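Local coordinates for alpha-11 giardin (Giardia intestinalis, PDB 2II2), which binds calcium as a member of the annexin family and probably takes part, like other giardins, in parasite attachment and cytoskeletal remodelling, at residues Glu23-Phe28 against Gly63-Val68; Thr27-Trp32 against Cys302-Lys307; Gln255-Thr260 against Val296-Ala301. All coordinates share one frame; numbering follows the deposited sequence.

Contact 1. Residues Glu23-Phe28 against Gly63-Val68; sequences EELVTF and GPYEDV
Tyr65 reaches from helix 64-73 of this annexin to helix 22-29, its phenol end laid against Leu25 and Val26. The backbones stay far apart, 9.9 Å between Val26 CA and Tyr65 CA, so the ring bridges the distance almost alone. With CG anti to the backbone N (chi1 176°), Tyr65 reaches straight out from the start of its own helix. Most of the contact is apolar. Val26 sends one methyl, CG2, to the ring edge, in the ring plane, 3.8 Å from Tyr65 CE1. Leu25 crosses the ring obliquely near the edge atom on the other side, its CD2 being 4.3 Å from Tyr65 CE2. The hydroxyl is wedged against carbon, with Leu25 CB 3.4 Å and Leu25 CD2 3.5 Å from Tyr65 OH.

The polar part lies just outside the pair. Tyr65 OH makes a weak hydrogen bond with the carbonyl O of Glu22, in the first turn of helix 22-29, which gives this buried oxygen a polar partner among the aliphatic groups.

Ile60, which Tyr65 touches, and Glu66, one residue beyond the tyrosine, bind calcium in another crystal structure of this protein, although no metal is bound here; the ring packs next to that site. Around the contact, Leu25 also rests on Ile16 of helix 9-18, Val26 on Met304 of helix 298-306, and Val68 joins helix 64-73 to helices 249-263 and 298-306.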
loop_
_atom_site.group_PDB
_atom_site.type_symbol
_atom_site.label_atom_id
_atom_site.label_comp_id
_atom_site.label_asym_id
_atom_site.label_seq_id
_atom_site.Cartn_x
_atom_site.Cartn_y
_atom_site.Cartn_z
ATOM N N GLU A 23 -14.250 15.845 11.857
ATOM C CA GLU A 23 -13.612 17.021 11.278
ATOM C C GLU A 23 -12.449 17.482 12.159
ATOM O O GLU A 23 -11.329 17.674 11.684
ATOM C CB GLU A 23 -14.633 18.154 11.098
ATOM C CG GLU A 23 -15.692 17.889 10.039
ATOM C CD GLU A 23 -16.765 18.974 9.958
ATOM O OE1 GLU A 23 -16.987 19.689 10.957
ATOM O OE2 GLU A 23 -17.395 19.108 8.885
ATOM N N GLU A 24 -12.713 17.640 13.455
ATOM C CA GLU A 24 -11.682 18.082 14.367
ATOM C C GLU A 24 -10.597 17.024 14.582
ATOM O O GLU A 24 -9.451 17.366 14.887
ATOM C CB GLU A 24 -12.280 18.541 15.691
ATOM C CG GLU A 24 -11.351 19.522 16.332
ATOM C CD GLU A 24 -11.919 20.216 17.539
ATOM O OE1 GLU A 24 -13.163 20.182 17.769
ATOM O OE2 GLU A 24 -11.089 20.792 18.266
ATOM N N LEU A 25 -10.943 15.743 14.444
ATOM C CA LEU A 25 -9.923 14.719 14.566
ATOM C C LEU A 25 -8.873 14.862 13.473
ATOM O O LEU A 25 -7.680 14.624 13.708
ATOM C CB LEU A 25 -10.542 13.327 14.595
ATOM C CG LEU A 25 -9.574 12.157 14.758
ATOM C CD1 LEU A 25 -8.809 12.261 16.078
ATOM C CD2 LEU A 25 -10.285 10.830 14.648
ATOM N N VAL A 26 -9.318 15.250 12.285
ATOM C CA VAL A 26 -8.363 15.480 11.190
ATOM C C VAL A 26 -7.368 16.591 11.526
ATOM O O VAL A 26 -6.157 16.417 11.397
ATOM C CB VAL A 26 -9.087 15.799 9.876
ATOM C CG1 VAL A 26 -8.146 16.194 8.764
ATOM C CG2 VAL A 26 -9.928 14.604 9.415
ATOM N N THR A 27 -7.888 17.731 11.953
ATOM C CA THR A 27 -7.007 18.852 12.253
ATOM C C THR A 27 -6.108 18.556 13.456
ATOM O O THR A 27 -4.934 18.948 13.477
ATOM C CB THR A 27 -7.806 20.148 12.430
ATOM O OG1 THR A 27 -8.697 20.013 13.530
ATOM C CG2 THR A 27 -8.596 20.435 11.187
ATOM N N PHE A 28 -6.652 17.873 14.463
ATOM C CA PHE A 28 -5.831 17.456 15.596
ATOM C C PHE A 28 -4.652 16.573 15.161
ATOM O O PHE A 28 -3.496 16.752 15.580
ATOM C CB PHE A 28 -6.684 16.734 16.650
ATOM C CG PHE A 28 -5.877 16.235 17.818
ATOM C CD1 PHE A 28 -5.627 17.058 18.920
ATOM C CD2 PHE A 28 -5.338 14.968 17.810
ATOM C CE1 PHE A 28 -4.871 16.595 19.988
ATOM C CE2 PHE A 28 -4.562 14.502 18.851
ATOM C CZ PHE A 28 -4.332 15.326 19.944
ATOM N N GLY A 63 -15.440 2.051 8.859
ATOM C CA GLY A 63 -15.425 2.438 7.456
ATOM C C GLY A 63 -14.080 2.991 7.079
ATOM O O GLY A 63 -13.130 2.905 7.857
ATOM N N PRO A 64 -13.961 3.563 5.878
ATOM C CA PRO A 64 -12.668 4.053 5.407
ATOM C C PRO A 64 -12.085 5.229 6.194
ATOM O O PRO A 64 -10.861 5.340 6.291
ATOM C CB PRO A 64 -12.920 4.391 3.921
ATOM C CG PRO A 64 -14.375 4.597 3.821
ATOM C CD PRO A 64 -15.009 3.681 4.852
ATOM N N TYR A 65 -12.932 6.117 6.715
ATOM C CA TYR A 65 -12.426 7.173 7.580
ATOM C C TYR A 65 -11.776 6.558 8.846
ATOM O O TYR A 65 -10.657 6.890 9.208
ATOM C CB TYR A 65 -13.529 8.194 7.924
ATOM C CG TYR A 65 -13.040 9.240 8.903
ATOM C CD1 TYR A 65 -12.448 10.435 8.475
ATOM C CD2 TYR A 65 -13.093 8.997 10.263
ATOM C CE1 TYR A 65 -11.964 11.354 9.371
ATOM C CE2 TYR A 65 -12.619 9.917 11.175
ATOM C CZ TYR A 65 -12.049 11.099 10.733
ATOM O OH TYR A 65 -11.563 12.011 11.628
ATOM N N GLU A 66 -12.481 5.618 9.491
ATOM C CA GLU A 66 -11.879 4.947 10.641
ATOM C C GLU A 66 -10.574 4.245 10.231
ATOM O O GLU A 66 -9.588 4.314 10.954
ATOM C CB GLU A 66 -12.825 3.880 11.214
ATOM C CG GLU A 66 -12.379 3.339 12.585
ATOM C CD GLU A 66 -12.886 1.943 12.889
ATOM O OE1 GLU A 66 -12.371 0.969 12.261
ATOM O OE2 GLU A 66 -13.790 1.819 13.741
ATOM N N ASP A 67 -10.581 3.563 9.085
ATOM C CA ASP A 67 -9.420 2.807 8.628
ATOM C C ASP A 67 -8.200 3.704 8.477
ATOM O O ASP A 67 -7.125 3.356 8.914
ATOM C CB ASP A 67 -9.657 2.173 7.255
ATOM C CG ASP A 67 -10.564 0.975 7.276
ATOM O OD1 ASP A 67 -10.861 0.436 8.361
ATOM O OD2 ASP A 67 -10.987 0.575 6.165
ATOM N N VAL A 68 -8.361 4.841 7.791
ATOM C CA VAL A 68 -7.201 5.695 7.538
ATOM C C VAL A 68 -6.650 6.252 8.846
ATOM O O VAL A 68 -5.435 6.373 9.040
ATOM C CB VAL A 68 -7.494 6.799 6.480
ATOM C CG1 VAL A 68 -8.358 7.919 7.033
ATOM C CG2 VAL A 68 -6.171 7.354 5.967
#

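Contact 2. Residues Thr27-Trp32 against Cys302-Lys307; sequences TFTSRW and CLMFWK
Ser30 and Met304 bring the two backbones to 6.3 Å between CA atoms, where a type I beta turn from Thr29 to Trp32 lies beside helix 298-306. In this all-helical annexin fold the contact ties the N-terminal region to the C-terminal helix, which Lys307 closes with a Schellman motif.

Met304 does most of the touching. Its chain leaves the helix extended and then bends at chi2 (-80°) and again at chi3, folding against Ser30 and Thr29: CG packs on Ser30 CB at 3.5 Å, SD lies over the Ser30 backbone, and CE swings back to Thr29 CG2 at 3.7 Å. The same methyl sits over the centre of the Phe305 ring, a CH-pi contact between neighbours in sequence. Thr29 meets the methionine at about a right angle and also offers CG2 obliquely to Phe305 CE2.

The hydroxyls turn to polar partners. Thr29 OG1 hydrogen-bonds with the Leu25 carbonyl and Trp73 of helix 64-73, leaving its methyl for the contact. Ser30 OG donates to Thr27 O at 2.7 Å, the C=O...OG angle being 134° and OG lying 21° from the carbonyl plane.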
loop_
_atom_site.group_PDB
_atom_site.type_symbol
_atom_site.label_atom_id
_atom_site.label_comp_id
_atom_site.label_asym_id
_atom_site.label_seq_id
_atom_site.Cartn_x
_atom_site.Cartn_y
_atom_site.Cartn_z
ATOM N N THR A 27 -7.888 17.731 11.953
ATOM C CA THR A 27 -7.007 18.852 12.253
ATOM C C THR A 27 -6.108 18.556 13.456
ATOM O O THR A 27 -4.934 18.948 13.477
ATOM C CB THR A 27 -7.806 20.148 12.430
ATOM O OG1 THR A 27 -8.697 20.013 13.530
ATOM C CG2 THR A 27 -8.596 20.435 11.187
ATOM N N PHE A 28 -6.652 17.873 14.463
ATOM C CA PHE A 28 -5.831 17.456 15.596
ATOM C C PHE A 28 -4.652 16.573 15.161
ATOM O O PHE A 28 -3.496 16.752 15.580
ATOM C CB PHE A 28 -6.684 16.734 16.650
ATOM C CG PHE A 28 -5.877 16.235 17.818
ATOM C CD1 PHE A 28 -5.627 17.058 18.920
ATOM C CD2 PHE A 28 -5.338 14.968 17.810
ATOM C CE1 PHE A 28 -4.871 16.595 19.988
ATOM C CE2 PHE A 28 -4.562 14.502 18.851
ATOM C CZ PHE A 28 -4.332 15.326 19.944
ATOM N N THR A 29 -4.962 15.597 14.307
ATOM C CA THR A 29 -3.968 14.635 13.863
ATOM C C THR A 29 -2.846 15.318 13.093
ATOM O O THR A 29 -1.705 14.889 13.168
ATOM C CB THR A 29 -4.628 13.519 13.062
ATOM O OG1 THR A 29 -5.561 12.841 13.912
ATOM C CG2 THR A 29 -3.614 12.504 12.555
ATOM N N SER A 30 -3.184 16.398 12.387
ATOM C CA SER A 30 -2.218 17.104 11.543
ATOM C C SER A 30 -1.034 17.692 12.324
ATOM O O SER A 30 0.019 18.028 11.739
ATOM C CB SER A 30 -2.921 18.237 10.777
ATOM O OG SER A 30 -3.087 19.384 11.606
ATOM N N ARG A 31 -1.167 17.813 13.644
ATOM C CA ARG A 31 -0.169 18.504 14.442
ATOM C C ARG A 31 1.095 17.725 14.692
ATOM O O ARG A 31 2.100 18.328 15.057
ATOM C CB ARG A 31 -0.761 18.865 15.807
ATOM C CG ARG A 31 -1.891 19.817 15.756
ATOM C CD ARG A 31 -2.209 20.254 17.156
ATOM N NE ARG A 31 -3.628 20.501 17.249
ATOM C CZ ARG A 31 -4.313 20.425 18.372
ATOM N NH1 ARG A 31 -3.686 20.120 19.511
ATOM N NH2 ARG A 31 -5.615 20.662 18.344
ATOM N N TRP A 32 1.050 16.409 14.495
ATOM C CA TRP A 32 2.048 15.514 15.078
ATOM C C TRP A 32 2.914 14.757 14.078
ATOM O O TRP A 32 2.408 14.195 13.111
ATOM C CB TRP A 32 1.344 14.499 15.986
ATOM C CG TRP A 32 0.308 15.125 16.873
ATOM C CD1 TRP A 32 -1.051 15.120 16.689
ATOM C CD2 TRP A 32 0.540 15.875 18.077
ATOM N NE1 TRP A 32 -1.671 15.817 17.695
ATOM C CE2 TRP A 32 -0.719 16.294 18.559
ATOM C CE3 TRP A 32 1.695 16.254 18.785
ATOM C CZ2 TRP A 32 -0.859 17.049 19.728
ATOM C CZ3 TRP A 32 1.548 16.995 19.962
ATOM C CH2 TRP A 32 0.286 17.382 20.419
ATOM N N CYS A 302 -7.506 12.268 4.083
ATOM C CA CYS A 302 -6.547 11.869 3.065
ATOM C C CYS A 302 -5.633 13.042 2.704
ATOM O O CYS A 302 -4.411 12.902 2.676
ATOM C CB CYS A 302 -7.318 11.359 1.849
ATOM S SG CYS A 302 -6.273 10.717 0.522
ATOM N N LEU A 303 -6.216 14.209 2.419
ATOM C CA LEU A 303 -5.402 15.396 2.133
ATOM C C LEU A 303 -4.434 15.735 3.278
ATOM O O LEU A 303 -3.254 16.067 3.073
ATOM C CB LEU A 303 -6.300 16.581 1.820
ATOM C CG LEU A 303 -7.097 16.510 0.518
ATOM C CD1 LEU A 303 -8.134 17.622 0.540
ATOM C CD2 LEU A 303 -6.236 16.605 -0.754
ATOM N N MET A 304 -4.956 15.663 4.502
ATOM C CA MET A 304 -4.125 15.922 5.667
ATOM C C MET A 304 -2.960 14.951 5.736
ATOM O O MET A 304 -1.818 15.393 5.950
ATOM C CB MET A 304 -4.978 15.921 6.946
ATOM C CG MET A 304 -4.220 16.150 8.242
ATOM S SD MET A 304 -3.377 14.687 8.908
ATOM C CE MET A 304 -4.782 13.595 9.214
ATOM N N PHE A 305 -3.216 13.656 5.601
ATOM C CA PHE A 305 -2.126 12.711 5.747
ATOM C C PHE A 305 -1.061 12.866 4.653
ATOM O O PHE A 305 0.125 12.611 4.906
ATOM C CB PHE A 305 -2.637 11.272 5.797
ATOM C CG PHE A 305 -3.104 10.814 7.151
ATOM C CD1 PHE A 305 -4.408 10.336 7.335
ATOM C CD2 PHE A 305 -2.229 10.781 8.231
ATOM C CE1 PHE A 305 -4.833 9.897 8.587
ATOM C CE2 PHE A 305 -2.635 10.357 9.498
ATOM C CZ PHE A 305 -3.958 9.894 9.672
ATOM N N TRP A 306 -1.460 13.298 3.468
ATOM C CA TRP A 306 -0.519 13.473 2.374
ATOM C C TRP A 306 0.075 14.864 2.326
ATOM O O TRP A 306 0.885 15.149 1.448
ATOM C CB TRP A 306 -1.202 13.170 1.034
ATOM C CG TRP A 306 -1.377 11.728 0.784
ATOM C CD1 TRP A 306 -2.546 11.012 0.788
ATOM C CD2 TRP A 306 -0.335 10.795 0.479
ATOM N NE1 TRP A 306 -2.289 9.689 0.518
ATOM C CE2 TRP A 306 -0.930 9.530 0.354
ATOM C CE3 TRP A 306 1.051 10.911 0.319
ATOM C CZ2 TRP A 306 -0.187 8.383 0.049
ATOM C CZ3 TRP A 306 1.790 9.774 0.026
ATOM C CH2 TRP A 306 1.168 8.536 -0.090
ATOM N N LYS A 307 -0.304 15.735 3.271
ATOM C CA LYS A 307 0.237 17.122 3.290
ATOM C C LYS A 307 -0.121 17.864 2.008
ATOM O O LYS A 307 0.684 18.635 1.466
ATOM C CB LYS A 307 1.741 17.176 3.609
ATOM C CG LYS A 307 2.037 16.656 4.990
ATOM C CD LYS A 307 3.474 16.928 5.388
ATOM C CE LYS A 307 3.705 16.505 6.824
ATOM N NZ LYS A 307 5.145 16.663 7.184
#

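Contact 3. Residues Gln255-Thr260 against Val296-Ala301; sequences QAARIT and VNFRDA
Phe298, in the first turn of helix 298-306, lays the outer part of its ring obliquely against Ala256 and Ala257 of helix 249-263. The side chain begins at CB, which points toward the facing helix; chi1 of 174° sets CG opposite the backbone N and carries the ring straight across. CB, CG, CD1 and CD2 stay short of the neighbouring helix, and the meeting begins at the outer ring atoms. CE1 meets Ala257, 3.6 Å from its CA and 3.7 Å from its CB. On the other flank CE2 approaches Ala256 CB at 3.9 Å. At the tip, CZ lies 3.7 Å from Ala256 CB and 3.6 Å from Ala257 N, against the peptide that joins the two alanines.

One turn further on, Thr260 OG1 donates to Ala256 O at 2.7 Å, and this carbonyl also accepts the Thr260 backbone N from the opposite face of its plane. Phe298 also meets Phe288 edge-to-face, and Val68 of helix 64-73 packs on Ala257, Thr260 and Phe298.

Small residues let the ring reach the backbone of helix 249-263, with CA atoms of Ala257 and Phe298 7.9 Å apart. Across the two segments the contact is one of carbon against carbon and peptide, a buried apolar joint between helices 249-263 and 298-306, while the nearby hydroxyl of Thr260 is taken up by hydrogen bonds with Ala256 O and Trp306 NE1.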
loop_
_atom_site.group_PDB
_atom_site.type_symbol
_atom_site.label_atom_id
_atom_site.label_comp_id
_atom_site.label_asym_id
_atom_site.label_seq_id
_atom_site.Cartn_x
_atom_site.Cartn_y
_atom_site.Cartn_z
ATOM N N GLN A 255 -9.169 1.026 -0.459
ATOM C CA GLN A 255 -7.794 1.008 -0.975
ATOM C C GLN A 255 -7.085 2.327 -0.685
ATOM O O GLN A 255 -5.928 2.349 -0.188
ATOM C CB GLN A 255 -7.804 0.737 -2.474
ATOM C CG GLN A 255 -8.294 -0.642 -2.826
ATOM C CD GLN A 255 -8.592 -0.769 -4.294
ATOM O OE1 GLN A 255 -7.949 -0.116 -5.131
ATOM N NE2 GLN A 255 -9.484 -1.682 -4.630
ATOM N N ALA A 256 -7.756 3.451 -0.939
ATOM C CA ALA A 256 -7.129 4.737 -0.714
ATOM C C ALA A 256 -6.789 4.934 0.772
ATOM O O ALA A 256 -5.763 5.515 1.107
ATOM C CB ALA A 256 -8.005 5.843 -1.231
ATOM N N ALA A 257 -7.684 4.476 1.658
ATOM C CA ALA A 257 -7.448 4.576 3.093
ATOM C C ALA A 257 -6.202 3.785 3.490
ATOM O O ALA A 257 -5.362 4.272 4.256
ATOM C CB ALA A 257 -8.667 4.101 3.866
ATOM N N ARG A 258 -6.071 2.563 2.975
ATOM C CA ARG A 258 -4.915 1.743 3.320
ATOM C C ARG A 258 -3.600 2.311 2.801
ATOM O O ARG A 258 -2.614 2.387 3.537
ATOM C CB ARG A 258 -5.133 0.336 2.799
ATOM C CG ARG A 258 -3.959 -0.578 3.018
ATOM C CD ARG A 258 -4.176 -1.984 2.473
ATOM N NE ARG A 258 -4.363 -2.025 1.027
ATOM C CZ ARG A 258 -5.489 -2.356 0.411
ATOM N NH1 ARG A 258 -6.621 -2.610 1.079
ATOM N NH2 ARG A 258 -5.483 -2.415 -0.902
ATOM N N ILE A 259 -3.593 2.675 1.518
ATOM C CA ILE A 259 -2.405 3.232 0.888
ATOM C C ILE A 259 -1.971 4.500 1.627
ATOM O O ILE A 259 -0.776 4.694 1.911
ATOM C CB ILE A 259 -2.679 3.490 -0.595
ATOM C CG1 ILE A 259 -2.929 2.175 -1.322
ATOM C CG2 ILE A 259 -1.529 4.269 -1.219
ATOM C CD1 ILE A 259 -3.701 2.321 -2.626
ATOM N N THR A 260 -2.928 5.375 1.927
ATOM C CA THR A 260 -2.611 6.586 2.672
ATOM C C THR A 260 -2.075 6.272 4.065
ATOM O O THR A 260 -1.060 6.803 4.483
ATOM C CB THR A 260 -3.893 7.450 2.794
ATOM O OG1 THR A 260 -4.344 7.822 1.486
ATOM C CG2 THR A 260 -3.654 8.686 3.591
ATOM N N VAL A 296 -17.729 10.528 4.333
ATOM C CA VAL A 296 -17.827 11.967 4.080
ATOM C C VAL A 296 -16.563 12.751 4.462
ATOM O O VAL A 296 -16.207 13.720 3.768
ATOM C CB VAL A 296 -19.083 12.576 4.716
ATOM C CG1 VAL A 296 -19.016 12.508 6.217
ATOM C CG2 VAL A 296 -19.263 14.019 4.252
ATOM N N ASN A 297 -15.892 12.339 5.542
ATOM C CA ASN A 297 -14.686 13.032 5.982
ATOM C C ASN A 297 -13.380 12.411 5.522
ATOM O O ASN A 297 -12.297 12.884 5.885
ATOM C CB ASN A 297 -14.695 13.220 7.500
ATOM C CG ASN A 297 -15.827 14.129 7.926
ATOM O OD1 ASN A 297 -15.886 15.283 7.506
ATOM N ND2 ASN A 297 -16.714 13.630 8.754
ATOM N N PHE A 298 -13.466 11.349 4.720
ATOM C CA PHE A 298 -12.267 10.673 4.233
ATOM C C PHE A 298 -11.394 11.603 3.404
ATOM O O PHE A 298 -10.171 11.613 3.574
ATOM C CB PHE A 298 -12.603 9.418 3.403
ATOM C CG PHE A 298 -11.369 8.814 2.802
ATOM C CD1 PHE A 298 -10.429 8.161 3.618
ATOM C CD2 PHE A 298 -11.056 9.006 1.469
ATOM C CE1 PHE A 298 -9.257 7.679 3.102
ATOM C CE2 PHE A 298 -9.857 8.521 0.938
ATOM C CZ PHE A 298 -8.962 7.877 1.769
ATOM N N ARG A 299 -12.000 12.365 2.483
ATOM C CA ARG A 299 -11.209 13.261 1.625
ATOM C C ARG A 299 -10.297 14.176 2.439
ATOM O O ARG A 299 -9.108 14.333 2.127
ATOM C CB ARG A 299 -12.158 14.065 0.731
ATOM C CG ARG A 299 -11.541 15.151 -0.140
ATOM C CD ARG A 299 -12.653 15.931 -0.851
ATOM N NE ARG A 299 -13.381 16.802 0.068
ATOM C CZ ARG A 299 -14.598 16.559 0.538
ATOM N NH1 ARG A 299 -15.274 15.475 0.160
ATOM N NH2 ARG A 299 -15.174 17.419 1.379
ATOM N N ASP A 300 -10.857 14.799 3.468
ATOM C CA ASP A 300 -10.082 15.701 4.287
ATOM C C ASP A 300 -8.995 14.995 5.089
ATOM O O ASP A 300 -7.879 15.508 5.216
ATOM C CB ASP A 300 -11.008 16.493 5.203
ATOM C CG ASP A 300 -11.812 17.539 4.444
ATOM O OD1 ASP A 300 -11.328 18.070 3.419
ATOM O OD2 ASP A 300 -12.948 17.825 4.862
ATOM N N ALA A 301 -9.300 13.803 5.585
ATOM C CA ALA A 301 -8.276 13.009 6.249
ATOM C C ALA A 301 -7.140 12.671 5.293
ATOM O O ALA A 301 -5.969 12.731 5.673
ATOM C CB ALA A 301 -8.878 11.736 6.815
#

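The three contacts form one cluster on the same side of the chain's centre, with centres 9 Å (1 and 2), 8 Å (1 and 3) and 11 Å (2 and 3) apart. Contacts 1 and 2 share helix 22-29, and contacts 2 and 3 share helix 298-306. Along the chain, contact 1 closes before contact 3 opens, and contact 3 falls wholly within the long span bridged by contact 2. Packing also joins them directly: Val26 CG1 meets Met304 CB, and Pro64 O meets Ala257 CB. The C-terminal helix thus lies among helices 22-29, 64-73 and 249-263, bringing N-terminal and C-terminal parts of the chain together near a calcium site that is unoccupied here.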